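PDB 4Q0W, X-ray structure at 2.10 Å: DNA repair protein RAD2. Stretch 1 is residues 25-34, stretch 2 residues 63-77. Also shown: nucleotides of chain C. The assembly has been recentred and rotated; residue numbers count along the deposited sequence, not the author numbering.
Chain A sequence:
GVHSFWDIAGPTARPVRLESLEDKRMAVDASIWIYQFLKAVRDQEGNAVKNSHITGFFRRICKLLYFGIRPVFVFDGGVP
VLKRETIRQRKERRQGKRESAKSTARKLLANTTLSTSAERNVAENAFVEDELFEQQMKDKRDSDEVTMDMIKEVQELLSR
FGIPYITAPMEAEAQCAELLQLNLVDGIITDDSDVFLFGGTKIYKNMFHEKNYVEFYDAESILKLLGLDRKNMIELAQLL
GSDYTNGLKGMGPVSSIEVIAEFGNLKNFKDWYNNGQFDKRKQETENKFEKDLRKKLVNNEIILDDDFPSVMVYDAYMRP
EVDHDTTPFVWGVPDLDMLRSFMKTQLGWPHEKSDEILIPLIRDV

Stretch 1, residues 25-34: RMAVDASIWI
Stretch 2, residues 63-77: KLLYFGIRPVFVFDG

Two parallel strands, 25-29 and 70-75, run side by side with their axes 27° apart and 4.6 Å at closest approach. Arg-25 pairs with Arg-70, and the register continues one for one to Asp-29 with Val-74. Extended backbones, phi -72° to -130° and psi 93° to 151° over the paired residues, carry a ladder: Met-26 N to Arg-70 O (3.0 Å), Val-72 N to Met-26 O (2.8 Å), Val-28 N to Val-72 O (2.7 Å), Val-74 N to Val-28 O (2.8 Å) and Ala-30 N to Val-74 O (3.1 Å). Pro-71 has no amide hydrogen to give, and this register asks none of it; its CA instead lies 3.3 Å from Met-26 O.

Met-26, Val-28, Pro-71 and Phe-73 share one face. Met-26 (chi1 m, chi2 m) sets CG 3.6 Å from Ile-69 CG2. Val-28, chi1 t, sets CG2 3.7 Å from Pro-71 CB and 4.0 Å from Leu-64 CD1, which reaches in from the preceding helix; CG1 sits over the face of the Phe-73 ring, 4.1 Å from its centroid, and CG2 also touches that ring. Phe-73 (chi1 -86°, chi2 60°) also turns its edge to the face of Trp-33 (m, chi2 20°), planes at 84°, with CE2 3.5 Å from Trp-33 CZ3. Ala-30 points its CB toward the other stretch, 3.7 Å from Phe-73 CD2.

On the opposite face, Arg-25 and Arg-70, both chi1 m, remain partly exposed; Arg-25 CG lies over the Arg-70 guanidinium, 3.6 Å from NH1. Ala-27, Val-72 and Val-74 are buried there. Asp-29, chi1 t, closes the turn: its OD1 accepts from Ser-31 N (3.1 Å) and from Ser-31 OG (2.7 Å), the latter with Ser-31 in p. Beyond the ladder, one water donates to Ser-31 O (3.2 Å) and accepts from Asp-76 N (2.9 Å). The contact buries 745 Å², both sides summed.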

# COMPACT_ATOMS: atom_id res chain seq x y z
N ARG A 25 30.47 -26.68 -6.51
CA ARG A 25 29.42 -27.68 -6.34
C ARG A 25 28.21 -26.92 -5.81
O ARG A 25 28.33 -26.21 -4.80
CB ARG A 25 29.83 -28.76 -5.34
CG ARG A 25 31.05 -29.60 -5.74
CD ARG A 25 31.61 -30.36 -4.54
NE ARG A 25 31.91 -29.42 -3.46
CZ ARG A 25 32.02 -29.75 -2.18
NH1 ARG A 25 31.87 -31.00 -1.79
NH2 ARG A 25 32.28 -28.81 -1.28
N MET A 26 27.06 -27.04 -6.47
CA MET A 26 25.89 -26.25 -6.10
C MET A 26 24.66 -27.12 -5.95
O MET A 26 24.28 -27.85 -6.88
CB MET A 26 25.61 -25.18 -7.17
CG MET A 26 26.64 -24.08 -7.27
SD MET A 26 26.50 -22.88 -5.93
CE MET A 26 26.93 -21.40 -6.84
N ALA A 27 24.03 -27.08 -4.78
CA ALA A 27 22.74 -27.76 -4.62
C ALA A 27 21.71 -26.96 -5.40
O ALA A 27 21.54 -25.75 -5.16
CB ALA A 27 22.35 -27.85 -3.16
N VAL A 28 21.03 -27.59 -6.35
CA VAL A 28 20.00 -26.87 -7.09
C VAL A 28 18.63 -27.25 -6.55
O VAL A 28 18.25 -28.43 -6.59
CB VAL A 28 20.08 -27.13 -8.61
CG1 VAL A 28 19.01 -26.35 -9.36
CG2 VAL A 28 21.48 -26.76 -9.12
N ASP A 29 17.91 -26.27 -6.03
CA ASP A 29 16.56 -26.50 -5.52
C ASP A 29 15.61 -26.44 -6.70
O ASP A 29 15.23 -25.36 -7.16
CB ASP A 29 16.20 -25.45 -4.44
CG ASP A 29 14.71 -25.44 -4.09
OD1 ASP A 29 13.98 -26.39 -4.45
OD2 ASP A 29 14.26 -24.47 -3.44
N ALA A 30 15.21 -27.60 -7.20
CA ALA A 30 14.42 -27.63 -8.43
C ALA A 30 12.97 -27.99 -8.13
O ALA A 30 12.24 -28.38 -9.04
CB ALA A 30 15.02 -28.61 -9.42
N SER A 31 12.58 -27.83 -6.87
CA SER A 31 11.28 -28.27 -6.36
C SER A 31 10.05 -27.67 -7.07
O SER A 31 9.01 -28.33 -7.15
CB SER A 31 11.19 -27.99 -4.85
OG SER A 31 11.30 -26.59 -4.58
N ILE A 32 10.15 -26.44 -7.56
CA ILE A 32 8.99 -25.82 -8.21
C ILE A 32 9.21 -25.48 -9.69
O ILE A 32 8.37 -24.82 -10.32
CB ILE A 32 8.48 -24.55 -7.46
CG1 ILE A 32 9.52 -23.43 -7.51
CG2 ILE A 32 8.11 -24.88 -6.02
CD1 ILE A 32 8.92 -22.06 -7.29
N TRP A 33 10.33 -25.91 -10.25
CA TRP A 33 10.64 -25.65 -11.66
C TRP A 33 9.54 -26.15 -12.62
O TRP A 33 9.12 -25.42 -13.53
CB TRP A 33 11.97 -26.29 -12.05
CG TRP A 33 13.18 -25.59 -11.53
CD1 TRP A 33 13.25 -24.71 -10.46
CD2 TRP A 33 14.51 -25.69 -12.05
NE1 TRP A 33 14.55 -24.28 -10.30
CE2 TRP A 33 15.34 -24.85 -11.26
CE3 TRP A 33 15.08 -26.40 -13.12
CZ2 TRP A 33 16.70 -24.72 -11.51
CZ3 TRP A 33 16.44 -26.26 -13.36
CH2 TRP A 33 17.24 -25.43 -12.55
N ILE A 34 9.09 -27.38 -12.44
CA ILE A 34 8.12 -27.94 -13.39
C ILE A 34 6.85 -27.10 -13.42
O ILE A 34 6.44 -26.63 -14.49
CB ILE A 34 7.78 -29.41 -13.10
CG1 ILE A 34 9.00 -30.31 -13.31
CG2 ILE A 34 6.65 -29.89 -14.02
CD1 ILE A 34 8.76 -31.74 -12.86
N LYS A 63 22.96 -23.71 -18.88
CA LYS A 63 23.53 -22.49 -18.30
C LYS A 63 24.51 -22.84 -17.19
O LYS A 63 25.64 -22.35 -17.18
CB LYS A 63 22.42 -21.55 -17.80
CG LYS A 63 22.95 -20.21 -17.25
CD LYS A 63 21.82 -19.21 -17.01
CE LYS A 63 22.33 -17.92 -16.36
NZ LYS A 63 21.24 -16.93 -16.11
N LEU A 64 24.10 -23.73 -16.28
CA LEU A 64 24.97 -24.20 -15.21
C LEU A 64 26.25 -24.83 -15.76
O LEU A 64 27.36 -24.53 -15.30
CB LEU A 64 24.22 -25.21 -14.31
CG LEU A 64 22.98 -24.69 -13.56
CD1 LEU A 64 22.20 -25.82 -12.91
CD2 LEU A 64 23.37 -23.64 -12.52
N LEU A 65 26.10 -25.70 -16.76
CA LEU A 65 27.25 -26.40 -17.30
C LEU A 65 28.17 -25.44 -18.04
O LEU A 65 29.40 -25.58 -17.99
CB LEU A 65 26.82 -27.57 -18.19
CG LEU A 65 26.23 -28.78 -17.46
CD1 LEU A 65 25.91 -29.93 -18.43
CD2 LEU A 65 27.14 -29.26 -16.32
N TYR A 66 27.57 -24.47 -18.72
CA TYR A 66 28.32 -23.45 -19.43
C TYR A 66 29.32 -22.71 -18.54
O TYR A 66 30.39 -22.32 -19.00
CB TYR A 66 27.37 -22.43 -20.05
CG TYR A 66 28.10 -21.33 -20.81
CD1 TYR A 66 28.51 -21.51 -22.13
CD2 TYR A 66 28.40 -20.11 -20.19
CE1 TYR A 66 29.19 -20.52 -22.82
CE2 TYR A 66 29.08 -19.11 -20.88
CZ TYR A 66 29.47 -19.32 -22.19
OH TYR A 66 30.14 -18.33 -22.86
N PHE A 67 28.95 -22.47 -17.28
CA PHE A 67 29.85 -21.74 -16.39
C PHE A 67 30.64 -22.70 -15.52
O PHE A 67 31.30 -22.29 -14.56
CB PHE A 67 29.07 -20.74 -15.53
CG PHE A 67 28.52 -19.58 -16.31
CD1 PHE A 67 29.37 -18.59 -16.80
CD2 PHE A 67 27.16 -19.47 -16.56
CE1 PHE A 67 28.88 -17.52 -17.53
CE2 PHE A 67 26.66 -18.40 -17.29
CZ PHE A 67 27.53 -17.42 -17.78
N GLY A 68 30.56 -23.99 -15.85
CA GLY A 68 31.37 -24.98 -15.18
C GLY A 68 30.89 -25.33 -13.78
O GLY A 68 31.63 -25.91 -12.98
N ILE A 69 29.63 -25.01 -13.49
CA ILE A 69 29.06 -25.37 -12.20
C ILE A 69 28.80 -26.87 -12.14
O ILE A 69 28.38 -27.49 -13.13
CB ILE A 69 27.77 -24.56 -11.90
CG1 ILE A 69 28.12 -23.10 -11.63
CG2 ILE A 69 27.00 -25.11 -10.69
CD1 ILE A 69 26.95 -22.15 -11.78
N ARG A 70 29.08 -27.48 -10.99
CA ARG A 70 28.78 -28.89 -10.78
C ARG A 70 27.50 -29.03 -9.94
O ARG A 70 27.56 -29.02 -8.70
CB ARG A 70 29.96 -29.59 -10.10
CG ARG A 70 31.20 -29.66 -10.99
CD ARG A 70 32.49 -29.52 -10.19
NE ARG A 70 32.79 -30.71 -9.40
CZ ARG A 70 33.49 -30.70 -8.27
NH1 ARG A 70 33.96 -29.55 -7.78
NH2 ARG A 70 33.72 -31.83 -7.61
N PRO A 71 26.34 -29.14 -10.61
CA PRO A 71 25.09 -29.09 -9.84
C PRO A 71 24.71 -30.44 -9.23
O PRO A 71 25.08 -31.49 -9.75
CB PRO A 71 24.05 -28.70 -10.90
CG PRO A 71 24.59 -29.24 -12.20
CD PRO A 71 26.11 -29.34 -12.05
N VAL A 72 24.00 -30.40 -8.11
CA VAL A 72 23.23 -31.56 -7.71
C VAL A 72 21.79 -31.14 -7.48
O VAL A 72 21.50 -30.23 -6.70
CB VAL A 72 23.86 -32.35 -6.52
CG1 VAL A 72 24.55 -31.44 -5.57
CG2 VAL A 72 22.82 -33.24 -5.82
N PHE A 73 20.89 -31.76 -8.24
CA PHE A 73 19.49 -31.36 -8.24
C PHE A 73 18.77 -31.97 -7.05
O PHE A 73 18.95 -33.15 -6.72
CB PHE A 73 18.82 -31.73 -9.57
CG PHE A 73 19.00 -30.69 -10.64
CD1 PHE A 73 20.28 -30.33 -11.07
CD2 PHE A 73 17.90 -30.05 -11.20
CE1 PHE A 73 20.46 -29.35 -12.05
CE2 PHE A 73 18.07 -29.08 -12.19
CZ PHE A 73 19.35 -28.72 -12.61
N VAL A 74 17.95 -31.16 -6.39
CA VAL A 74 17.19 -31.65 -5.25
C VAL A 74 15.70 -31.46 -5.50
O VAL A 74 15.26 -30.35 -5.85
CB VAL A 74 17.60 -30.95 -3.93
CG1 VAL A 74 16.81 -31.52 -2.75
CG2 VAL A 74 19.09 -31.12 -3.70
N PHE A 75 14.94 -32.55 -5.35
CA PHE A 75 13.49 -32.52 -5.52
C PHE A 75 12.77 -32.67 -4.17
O PHE A 75 13.33 -33.23 -3.23
CB PHE A 75 13.05 -33.63 -6.48
CG PHE A 75 13.56 -33.44 -7.89
CD1 PHE A 75 14.80 -33.95 -8.28
CD2 PHE A 75 12.81 -32.73 -8.83
CE1 PHE A 75 15.27 -33.77 -9.57
CE2 PHE A 75 13.28 -32.55 -10.13
CZ PHE A 75 14.51 -33.06 -10.50
N ASP A 76 11.54 -32.15 -4.08
CA ASP A 76 10.72 -32.34 -2.89
C ASP A 76 10.29 -33.80 -2.74
O ASP A 76 10.00 -34.46 -3.75
CB ASP A 76 9.43 -31.52 -2.98
CG ASP A 76 9.59 -30.11 -2.49
OD1 ASP A 76 10.58 -29.81 -1.79
OD2 ASP A 76 8.70 -29.29 -2.80
N GLY A 77 10.27 -34.30 -1.51
CA GLY A 77 9.53 -35.51 -1.20
C GLY A 77 8.15 -35.09 -0.71
O GLY A 77 7.37 -34.49 -1.46
P DT C 3 0.89 -23.34 -5.48
O5' DT C 3 2.06 -23.38 -6.59
C5' DT C 3 3.23 -24.16 -6.37
C4' DT C 3 4.48 -23.31 -6.50
O4' DT C 3 4.61 -22.80 -7.84
C3' DT C 3 4.45 -22.08 -5.61
O3' DT C 3 5.22 -22.35 -4.45
C2' DT C 3 5.07 -20.95 -6.44
C1' DT C 3 5.28 -21.56 -7.82
N1 DT C 3 4.70 -20.75 -8.92
C2 DT C 3 5.54 -19.99 -9.71
O2 DT C 3 6.74 -19.93 -9.55
N3 DT C 3 4.90 -19.30 -10.71
C4 DT C 3 3.54 -19.30 -10.98
O4 DT C 3 3.06 -18.64 -11.90
C5 DT C 3 2.73 -20.11 -10.10
C7 DT C 3 1.25 -20.19 -10.29
C6 DT C 3 3.34 -20.79 -9.12
O HOH W 1 10.08 -31.32 -6.48